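Local coordinates for protein phosphoribosylformylglycinamidine cyclo-ligase (Thermus thermophilus HB8, PDB 5AVM) that probably catalyses the ATP-dependent ring closure of formylglycinamidine ribonucleotide to aminoimidazole ribonucleotide, a step of de novo purine biosynthesis, at residues B[180-185]-B[271-276]. Numbering follows the deposited sequence.
Sequences LPSSGP and PIPPVF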
loop_
_atom_site.group_PDB
_atom_site.type_symbol
_atom_site.label_atom_id
_atom_site.label_comp_id
_atom_site.label_asym_id
_atom_site.label_seq_id
_atom_site.Cartn_x
_atom_site.Cartn_y
_atom_site.Cartn_z
ATOM N N LEU B 180 -6.734 26.203 -2.927
ATOM C CA LEU B 180 -5.779 26.142 -4.021
ATOM C C LEU B 180 -6.575 25.403 -5.093
ATOM O O LEU B 180 -7.183 24.362 -4.820
ATOM C CB LEU B 180 -4.535 25.355 -3.612
ATOM C CG LEU B 180 -3.786 25.934 -2.412
ATOM C CD1 LEU B 180 -2.497 25.162 -2.215
ATOM C CD2 LEU B 180 -3.503 27.419 -2.643
ATOM N N PRO B 181 -6.586 25.937 -6.326
ATOM C CA PRO B 181 -7.310 25.378 -7.474
ATOM C C PRO B 181 -6.985 23.963 -7.930
ATOM O O PRO B 181 -5.829 23.616 -8.153
ATOM C CB PRO B 181 -7.056 26.413 -8.566
ATOM C CG PRO B 181 -5.669 26.883 -8.251
ATOM C CD PRO B 181 -5.734 27.067 -6.751
ATOM N N SER B 182 -8.033 23.159 -8.081
ATOM C CA SER B 182 -7.890 21.788 -8.543
ATOM C C SER B 182 -7.749 21.844 -10.060
ATOM O O SER B 182 -8.118 22.847 -10.677
ATOM C CB SER B 182 -9.116 20.952 -8.158
ATOM O OG SER B 182 -10.244 21.285 -8.944
ATOM N N SER B 183 -7.221 20.775 -10.654
ATOM C CA SER B 183 -7.002 20.709 -12.096
ATOM C C SER B 183 -8.121 19.974 -12.811
ATOM O O SER B 183 -8.033 19.683 -14.004
ATOM C CB SER B 183 -5.700 19.981 -12.387
ATOM O OG SER B 183 -5.862 18.603 -12.104
ATOM N N GLY B 184 -9.177 19.666 -12.075
ATOM C CA GLY B 184 -10.282 18.939 -12.661
ATOM C C GLY B 184 -10.795 17.980 -11.618
ATOM O O GLY B 184 -10.695 18.272 -10.425
ATOM N N PRO B 185 -11.332 16.822 -12.019
ATOM C CA PRO B 185 -11.842 15.881 -11.017
ATOM C C PRO B 185 -10.757 15.288 -10.118
ATOM O O PRO B 185 -11.049 14.743 -9.054
ATOM C CB PRO B 185 -12.543 14.819 -11.868
ATOM C CG PRO B 185 -12.903 15.570 -13.145
ATOM C CD PRO B 185 -11.655 16.372 -13.383
ATOM N N PRO B 271 -12.802 29.703 -8.802
ATOM C CA PRO B 271 -13.034 29.178 -10.151
ATOM C C PRO B 271 -13.360 27.682 -10.148
ATOM O O PRO B 271 -12.609 26.878 -9.596
ATOM C CB PRO B 271 -11.713 29.456 -10.867
ATOM C CG PRO B 271 -11.122 30.585 -10.100
ATOM C CD PRO B 271 -11.426 30.206 -8.687
ATOM N N ILE B 272 -14.475 27.314 -10.770
ATOM C CA ILE B 272 -14.879 25.919 -10.844
ATOM C C ILE B 272 -14.553 25.368 -12.227
ATOM O O ILE B 272 -15.015 25.904 -13.230
ATOM C CB ILE B 272 -16.396 25.769 -10.589
ATOM C CG1 ILE B 272 -16.743 26.318 -9.203
ATOM C CG2 ILE B 272 -16.810 24.307 -10.706
ATOM C CD1 ILE B 272 -18.209 26.202 -8.835
ATOM N N PRO B 273 -13.722 24.309 -12.306
ATOM C CA PRO B 273 -13.402 23.761 -13.626
ATOM C C PRO B 273 -14.708 23.604 -14.404
ATOM O O PRO B 273 -15.732 23.260 -13.821
ATOM C CB PRO B 273 -12.755 22.419 -13.287
ATOM C CG PRO B 273 -12.010 22.739 -12.044
ATOM C CD PRO B 273 -13.016 23.559 -11.252
ATOM N N PRO B 274 -14.689 23.857 -15.723
ATOM C CA PRO B 274 -15.888 23.743 -16.562
ATOM C C PRO B 274 -16.419 22.323 -16.740
ATOM O O PRO B 274 -17.602 22.125 -17.043
ATOM C CB PRO B 274 -15.433 24.352 -17.880
ATOM C CG PRO B 274 -13.998 23.919 -17.946
ATOM C CD PRO B 274 -13.512 24.201 -16.540
ATOM N N VAL B 275 -15.538 21.340 -16.554
ATOM C CA VAL B 275 -15.908 19.936 -16.705
ATOM C C VAL B 275 -16.936 19.487 -15.677
ATOM O O VAL B 275 -17.677 18.544 -15.934
ATOM C CB VAL B 275 -14.681 19.013 -16.591
ATOM C CG1 VAL B 275 -14.206 18.949 -15.148
ATOM C CG2 VAL B 275 -15.028 17.638 -17.114
ATOM N N PHE B 276 -16.989 20.157 -14.523
ATOM C CA PHE B 276 -17.942 19.789 -13.476
ATOM C C PHE B 276 -19.411 20.059 -13.812
ATOM O O PHE B 276 -20.212 19.125 -13.888
ATOM C CB PHE B 276 -17.582 20.476 -12.157
ATOM C CG PHE B 276 -16.338 19.936 -11.516
ATOM C CD1 PHE B 276 -16.227 18.580 -11.218
ATOM C CD2 PHE B 276 -15.268 20.776 -11.221
ATOM C CE1 PHE B 276 -15.063 18.072 -10.637
ATOM C CE2 PHE B 276 -14.102 20.277 -10.640
ATOM C CZ PHE B 276 -14.000 18.926 -10.349
#
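Gly-184 and Pro-273 bring the two backbones together, with their CA atoms 5.8 Å apart, and the two segments are 7.7 Å apart between the CA atoms of Pro-185 and Phe-276. At such spacing side-chain atoms make most of the approaches, apolar groups packing against backbone and hydroxyl atoms as well as against each other. Gly-184 has a positive phi (142°, with psi -149°), a backbone shape in which a CB would jam against the preceding carbonyl oxygen and Pro-185 CD.

Phe-276 gives the largest single share of the contact. The far end of its ring approaches the 184-185 peptide: CZ lies 3.4 Å from Gly-184 O, in an oblique approach. Farther round the ring, CE1 is 4.1 Å from Pro-185 CG. Val-275 CG1 sits over the centre of one face of the same ring, 4.3 Å above its plane, and also meets Pro-185 CD at 4.0 Å, the two side chains reaching tip to tip. Pro-273 adds CG, 3.9 Å from Ser-182 OG, while its CD lies in the ring plane at the edge of Phe-276. An alanine in place of Phe-276 would probably open a gap beside the 184-185 peptide and leave Val-275 CG1 and Pro-185 CG without their aromatic partner.

Two polar atoms beside this packing have partners elsewhere: Asn-295 OD1 accepts a hydrogen bond from Ser-182 OG, and Asn-295 ND2 donates one to Gly-184 O. The Phe-276 side chain also touches Asn-295 and Met-296. The arrangement is buried loop-to-helix packing within the AIR synthase C-terminal domain, joining the turn that leaves strand 176-181 of the mixed sheet to helix 275-283 and the loop leading into it.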